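Local atomic coordinates of carboxypeptidase A (Helicoverpa armigera, PDB entry 1JQG), a protein that probably acts as a zinc-dependent carboxypeptidase that cleaves residues from the carboxyl end of peptides and proteins, and is captured here as a proenzyme. Residues D119-Y124 with R183-L188; E125-Y130 with I215-N220. One frame throughout, in Å; residues are numbered along the deposited sequence.

Interaction 1: D119-Y124 with R183-L188; sequences DKIHSY and REWVTL. With ZN (zinc ion), chain B.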
loop_
_atom_site.group_PDB
_atom_site.type_symbol
_atom_site.label_atom_id
_atom_site.label_comp_id
_atom_site.label_asym_id
_atom_site.label_seq_id
_atom_site.Cartn_x
_atom_site.Cartn_y
_atom_site.Cartn_z
ATOM N N ASP A 119 -5.102 16.488 9.192
ATOM C CA ASP A 119 -4.976 17.622 8.276
ATOM C C ASP A 119 -3.552 17.793 7.734
ATOM O O ASP A 119 -3.179 18.814 7.122
ATOM C CB ASP A 119 -5.445 18.901 8.969
ATOM C CG ASP A 119 -4.592 19.234 10.188
ATOM O OD1 ASP A 119 -4.700 20.381 10.629
ATOM O OD2 ASP A 119 -3.829 18.380 10.697
ATOM N N LYS A 120 -2.707 16.770 7.946
ATOM C CA LYS A 120 -1.374 16.790 7.370
ATOM C C LYS A 120 -0.743 15.409 7.325
ATOM O O LYS A 120 -1.278 14.497 7.935
ATOM C CB LYS A 120 -0.460 17.757 8.135
ATOM C CG LYS A 120 -0.077 17.286 9.551
ATOM C CD LYS A 120 0.998 18.204 10.102
ATOM C CE LYS A 120 1.636 17.629 11.354
ATOM N NZ LYS A 120 2.795 16.757 10.940
ATOM N N ILE A 121 0.376 15.258 6.637
ATOM C CA ILE A 121 1.073 13.991 6.503
ATOM C C ILE A 121 2.109 13.970 7.637
ATOM O O ILE A 121 2.846 14.935 7.859
ATOM C CB ILE A 121 1.754 13.822 5.139
ATOM C CG1 ILE A 121 0.750 13.805 3.970
ATOM C CG2 ILE A 121 2.593 12.575 4.974
ATOM C CD1 ILE A 121 -0.325 12.756 4.114
ATOM N N HIS A 122 2.183 12.840 8.329
ATOM C CA HIS A 122 3.109 12.685 9.442
ATOM C C HIS A 122 4.314 11.829 9.061
ATOM O O HIS A 122 4.203 10.793 8.404
ATOM C CB HIS A 122 2.363 12.020 10.634
ATOM C CG HIS A 122 1.114 12.762 11.005
ATOM N ND1 HIS A 122 1.108 13.937 11.751
ATOM C CD2 HIS A 122 -0.182 12.496 10.705
ATOM C CE1 HIS A 122 -0.152 14.346 11.890
ATOM N NE2 HIS A 122 -0.956 13.487 11.268
ATOM N N SER A 123 5.485 12.209 9.531
ATOM C CA SER A 123 6.721 11.505 9.236
ATOM C C SER A 123 6.861 10.250 10.076
ATOM O O SER A 123 6.064 9.968 10.990
ATOM C CB SER A 123 7.928 12.424 9.483
ATOM O OG SER A 123 8.012 12.750 10.855
ATOM N N TYR A 124 7.916 9.467 9.777
ATOM C CA TYR A 124 8.144 8.211 10.473
ATOM C C TYR A 124 8.352 8.501 11.957
ATOM O O TYR A 124 7.826 7.793 12.827
ATOM C CB TYR A 124 9.364 7.485 9.863
ATOM C CG TYR A 124 10.058 6.554 10.867
ATOM C CD1 TYR A 124 9.483 5.343 11.245
ATOM C CD2 TYR A 124 11.259 6.934 11.453
ATOM C CE1 TYR A 124 10.082 4.532 12.184
ATOM C CE2 TYR A 124 11.882 6.117 12.375
ATOM C CZ TYR A 124 11.289 4.912 12.742
ATOM O OH TYR A 124 11.890 4.109 13.677
ATOM N N ARG A 183 6.105 5.259 -1.189
ATOM C CA ARG A 183 5.608 6.425 -1.918
ATOM C C ARG A 183 4.090 6.557 -1.855
ATOM O O ARG A 183 3.519 7.591 -2.231
ATOM C CB ARG A 183 5.973 6.423 -3.387
ATOM C CG ARG A 183 5.458 5.285 -4.224
ATOM C CD ARG A 183 6.059 5.291 -5.621
ATOM N NE ARG A 183 5.367 4.363 -6.529
ATOM C CZ ARG A 183 5.824 4.109 -7.752
ATOM N NH1 ARG A 183 6.901 4.713 -8.220
ATOM N NH2 ARG A 183 5.203 3.311 -8.585
ATOM N N GLU A 184 3.424 5.495 -1.379
ATOM C CA GLU A 184 1.973 5.551 -1.238
ATOM C C GLU A 184 1.530 6.192 0.077
ATOM O O GLU A 184 1.064 5.497 0.983
ATOM C CB GLU A 184 1.393 4.147 -1.373
ATOM C CG GLU A 184 1.821 3.475 -2.635
ATOM C CD GLU A 184 1.492 2.003 -2.636
ATOM O OE1 GLU A 184 1.835 1.548 -3.760
ATOM O OE2 GLU A 184 1.007 1.515 -1.631
ATOM N N TRP A 185 1.716 7.512 0.187
ATOM C CA TRP A 185 1.514 8.268 1.397
ATOM C C TRP A 185 0.112 8.283 1.926
ATOM O O TRP A 185 -0.139 8.223 3.119
ATOM C CB TRP A 185 1.970 9.732 1.221
ATOM C CG TRP A 185 3.461 9.889 1.177
ATOM C CD1 TRP A 185 4.411 8.905 1.117
ATOM C CD2 TRP A 185 4.183 11.133 1.183
ATOM N NE1 TRP A 185 5.677 9.473 1.084
ATOM C CE2 TRP A 185 5.556 10.827 1.111
ATOM C CE3 TRP A 185 3.782 12.484 1.229
ATOM C CZ2 TRP A 185 6.523 11.820 1.099
ATOM C CZ3 TRP A 185 4.767 13.463 1.216
ATOM C CH2 TRP A 185 6.114 13.126 1.148
ATOM N N VAL A 186 -0.878 8.224 1.056
ATOM C CA VAL A 186 -2.277 8.196 1.436
ATOM C C VAL A 186 -2.682 6.935 2.209
ATOM O O VAL A 186 -3.779 6.896 2.769
ATOM C CB VAL A 186 -3.169 8.423 0.195
ATOM C CG1 VAL A 186 -3.304 7.222 -0.737
ATOM C CG2 VAL A 186 -4.550 8.907 0.639
ATOM N N THR A 187 -1.813 5.915 2.308
ATOM C CA THR A 187 -2.121 4.701 3.033
ATOM C C THR A 187 -2.004 4.866 4.544
ATOM O O THR A 187 -2.712 4.125 5.300
ATOM C CB THR A 187 -1.271 3.505 2.596
ATOM O OG1 THR A 187 0.118 3.726 2.866
ATOM C CG2 THR A 187 -1.509 3.249 1.117
ATOM N N LEU A 188 -1.136 5.760 5.003
ATOM C CA LEU A 188 -0.889 5.996 6.415
ATOM C C LEU A 188 -2.073 6.585 7.144
ATOM O O LEU A 188 -2.606 6.044 8.135
ATOM C CB LEU A 188 0.364 6.857 6.633
ATOM C CG LEU A 188 0.742 7.126 8.107
ATOM C CD1 LEU A 188 1.049 5.865 8.926
ATOM C CD2 LEU A 188 1.936 8.053 8.275
HETATM ZN ZN ZN B . 1.858 -0.702 -3.693
HETATM O O HOH W 1 0.941 -1.624 -5.763
#

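Interaction 2: E125-Y130 with I215-N220; sequences EEVDAY and ILPVAN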
loop_
_atom_site.group_PDB
_atom_site.type_symbol
_atom_site.label_atom_id
_atom_site.label_comp_id
_atom_site.label_asym_id
_atom_site.label_seq_id
_atom_site.Cartn_x
_atom_site.Cartn_y
_atom_site.Cartn_z
ATOM N N GLU A 125 9.147 9.517 12.255
ATOM C CA GLU A 125 9.482 9.891 13.630
ATOM C C GLU A 125 8.234 10.257 14.427
ATOM O O GLU A 125 8.159 9.870 15.578
ATOM C CB GLU A 125 10.474 11.056 13.643
ATOM C CG GLU A 125 11.813 10.784 13.012
ATOM C CD GLU A 125 11.825 10.723 11.491
ATOM O OE1 GLU A 125 10.844 11.236 10.898
ATOM O OE2 GLU A 125 12.803 10.169 10.924
ATOM N N GLU A 126 7.307 11.013 13.814
ATOM C CA GLU A 126 6.098 11.446 14.471
ATOM C C GLU A 126 5.167 10.276 14.759
ATOM O O GLU A 126 4.589 10.178 15.825
ATOM C CB GLU A 126 5.316 12.521 13.689
ATOM C CG GLU A 126 6.178 13.727 13.319
ATOM C CD GLU A 126 5.414 14.773 12.547
ATOM O OE1 GLU A 126 4.704 15.575 13.205
ATOM O OE2 GLU A 126 5.519 14.781 11.303
ATOM N N VAL A 127 5.111 9.305 13.859
ATOM C CA VAL A 127 4.288 8.098 14.021
ATOM C C VAL A 127 4.889 7.205 15.095
ATOM O O VAL A 127 4.233 6.667 15.952
ATOM C CB VAL A 127 4.107 7.312 12.719
ATOM C CG1 VAL A 127 3.338 6.008 12.965
ATOM C CG2 VAL A 127 3.380 8.150 11.684
ATOM N N ASP A 128 6.212 7.089 15.078
ATOM C CA ASP A 128 6.945 6.288 16.050
ATOM C C ASP A 128 6.733 6.823 17.459
ATOM O O ASP A 128 6.589 6.087 18.444
ATOM C CB ASP A 128 8.432 6.298 15.712
ATOM C CG ASP A 128 9.232 5.407 16.616
ATOM O OD1 ASP A 128 9.773 6.014 17.553
ATOM O OD2 ASP A 128 9.288 4.172 16.376
ATOM N N ALA A 129 6.801 8.146 17.615
ATOM C CA ALA A 129 6.608 8.771 18.930
ATOM C C ALA A 129 5.163 8.633 19.389
ATOM O O ALA A 129 4.872 8.391 20.553
ATOM C CB ALA A 129 6.974 10.243 18.958
ATOM N N TYR A 130 4.225 8.824 18.463
ATOM C CA TYR A 130 2.802 8.750 18.712
ATOM C C TYR A 130 2.403 7.386 19.281
ATOM O O TYR A 130 1.667 7.345 20.262
ATOM C CB TYR A 130 2.026 9.022 17.425
ATOM C CG TYR A 130 0.513 8.850 17.507
ATOM C CD1 TYR A 130 -0.227 9.557 18.452
ATOM C CD2 TYR A 130 -0.156 8.000 16.645
ATOM C CE1 TYR A 130 -1.603 9.447 18.505
ATOM C CE2 TYR A 130 -1.528 7.838 16.714
ATOM C CZ TYR A 130 -2.248 8.592 17.634
ATOM O OH TYR A 130 -3.601 8.428 17.629
ATOM N N ILE A 215 -1.950 -3.424 14.236
ATOM C CA ILE A 215 -1.812 -2.359 13.256
ATOM C C ILE A 215 -0.372 -1.934 13.114
ATOM O O ILE A 215 0.232 -1.488 14.091
ATOM C CB ILE A 215 -2.705 -1.160 13.628
ATOM C CG1 ILE A 215 -4.177 -1.609 13.748
ATOM C CG2 ILE A 215 -2.570 -0.049 12.580
ATOM C CD1 ILE A 215 -5.173 -0.508 14.027
ATOM N N LEU A 216 0.133 -1.993 11.881
ATOM C CA LEU A 216 1.503 -1.579 11.553
ATOM C C LEU A 216 1.463 -0.387 10.585
ATOM O O LEU A 216 1.256 -0.529 9.372
ATOM C CB LEU A 216 2.280 -2.763 10.948
ATOM C CG LEU A 216 3.695 -2.518 10.433
ATOM C CD1 LEU A 216 4.660 -2.071 11.516
ATOM C CD2 LEU A 216 4.316 -3.769 9.822
ATOM N N PRO A 217 1.578 0.833 11.109
ATOM C CA PRO A 217 1.506 2.062 10.324
ATOM C C PRO A 217 2.560 2.159 9.241
ATOM O O PRO A 217 2.273 2.471 8.082
ATOM C CB PRO A 217 1.513 3.152 11.351
ATOM C CG PRO A 217 1.090 2.502 12.653
ATOM C CD PRO A 217 1.668 1.106 12.556
ATOM N N VAL A 218 3.849 2.100 9.553
ATOM C CA VAL A 218 4.966 2.260 8.671
ATOM C C VAL A 218 5.762 0.972 8.484
ATOM O O VAL A 218 6.696 0.634 9.186
ATOM C CB VAL A 218 5.942 3.353 9.150
ATOM C CG1 VAL A 218 6.921 3.694 8.025
ATOM C CG2 VAL A 218 5.184 4.598 9.570
ATOM N N ALA A 219 5.396 0.213 7.440
ATOM C CA ALA A 219 6.023 -1.061 7.150
ATOM C C ALA A 219 7.378 -0.935 6.474
ATOM O O ALA A 219 8.180 -1.881 6.599
ATOM C CB ALA A 219 5.114 -1.906 6.298
ATOM N N ASN A 220 7.647 0.235 5.929
ATOM C CA ASN A 220 8.894 0.521 5.228
ATOM C C ASN A 220 9.485 1.875 5.639
ATOM O O ASN A 220 9.469 2.855 4.906
ATOM C CB ASN A 220 8.604 0.486 3.718
ATOM C CG ASN A 220 9.847 0.569 2.849
ATOM O OD1 ASN A 220 9.673 0.745 1.643
ATOM N ND2 ASN A 220 11.032 0.474 3.417
#

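Interaction 1: D119-Y124 with R183-L188
Ile-121, in the loop before helix 124-137, points its side chain at Trp-185, and its branch methyl CG2 comes within 3.9 Å of Trp-185 CE3 on the six-membered ring. The two side chains cross at about a right angle. With CG1 beside the backbone N (chi1 -63°), Ile-121 sends CG2 the other way, anti to that N and onto the indole; Leu-102 of helix 92-108 touches both Ile-121 and Trp-185. The next residue contributes backbone rather than ring: His-122 O sits 3.6 Å from Leu-188 CD2. Tyr-224 OH forms a hydrogen bond with the same carbonyl oxygen. The imidazole is turned elsewhere, its NE2 bonded to Ser-117 O. Ser-123 follows as the N-cap of the helix, and its N-H is bonded to Glu-126 OE2. One residue before Trp-185, Glu-184 binds the zinc ion through OE1 at the end of a chain extended beyond CG, with OE2 3.1 Å from the metal; His-181, His-306 and a water complete the site, as in the HxxE motif of M14 peptidases. Two donors grip Glu-184 O: Thr-187 N, and Thr-187 OG1 at 2.8 Å, the latter with a C=O...donor angle of 174°. The N-H bond closes the type I turn that leads into helix 187-200, and the hydroxyl adds a second grip on the same oxygen. The segments meet by van der Waals contact, without a hydrogen bond or salt bridge between them; Trp-185, next to the zinc ligand, is packed by Ile-121, an arrangement consistent with steadying the turn.

Interaction 2: E125-Y130 with I215-N220
Val-127 projects from helix 124-137 onto the bend formed by Pro-217 and Val-218, just past the end of strand 212-216. One methyl does all the touching: CG1 of Val-127 lies 3.8 Å from Pro-217 CB and 4.1 Å from Val-218 CG2. Val-127 holds CG1 anti to its own backbone N (chi1 175°), beside the carbonyl carbon, which carries this methyl out toward the bend; CG2 takes the place beside the N. Pro-217 meets the methyl with its ring carbons, CB first and then CG, 4.2 Å from Val-127 CG1, the ring being puckered C-gamma exo. Val-218 has a similar first torsion (chi1 -167°), but here it is the methyl beside the backbone N, CG2, that faces the helix. The partners slant across one another, and CG1 rests over the notch between Pro-217 CB and Val-218 CG2, with both on the same side of it. Tyr-224 of helix 221-228 packs on Val-218 as well. Polar groups take other routes. Asp-128, the next residue along the helix, forms a salt bridge with Lys-157 of strand 155-161, and Pro-217 O accepts a hydrogen bond from Ser-178 OG. Leu-216 still has backbone bonds to Met-176 and Ser-178 of strand 173-178; Pro-217, lacking an N-H, can give none. Helix 124-137 thus packs on the loop that leaves the carboxyl end of an inner strand, 212-216, within the alpha/beta/alpha fold. Small branched and cyclic side chains, all three buried, meet here without any hydrogen bond, and the fit of this contact depends on their shapes and on the chi1 that presents CG1.

In the fold
The centres of interactions 1 and 2 lie 10 Å apart on the same side of the chain's centre, and their segments alternate along the sequence: 119-124 runs straight into 125-130, then come 183-188 and 215-220. Leu-188 joins them, with CD1 3.7 Å from Pro-217 CB and CD2 3.7 Å from Val-127 CG2, while Lys-120 NZ forms a salt bridge with Glu-126 OE1 at 3.2 Å. Helices 124-137 and 187-200 thus pack together beside the mixed eight-stranded sheet, with Tyr-224 of helix 221-228 touching both contacts. Interaction 1 reaches the zinc site through Glu-184; interaction 2 lies farther from the centre of the chain and away from the annotated sites.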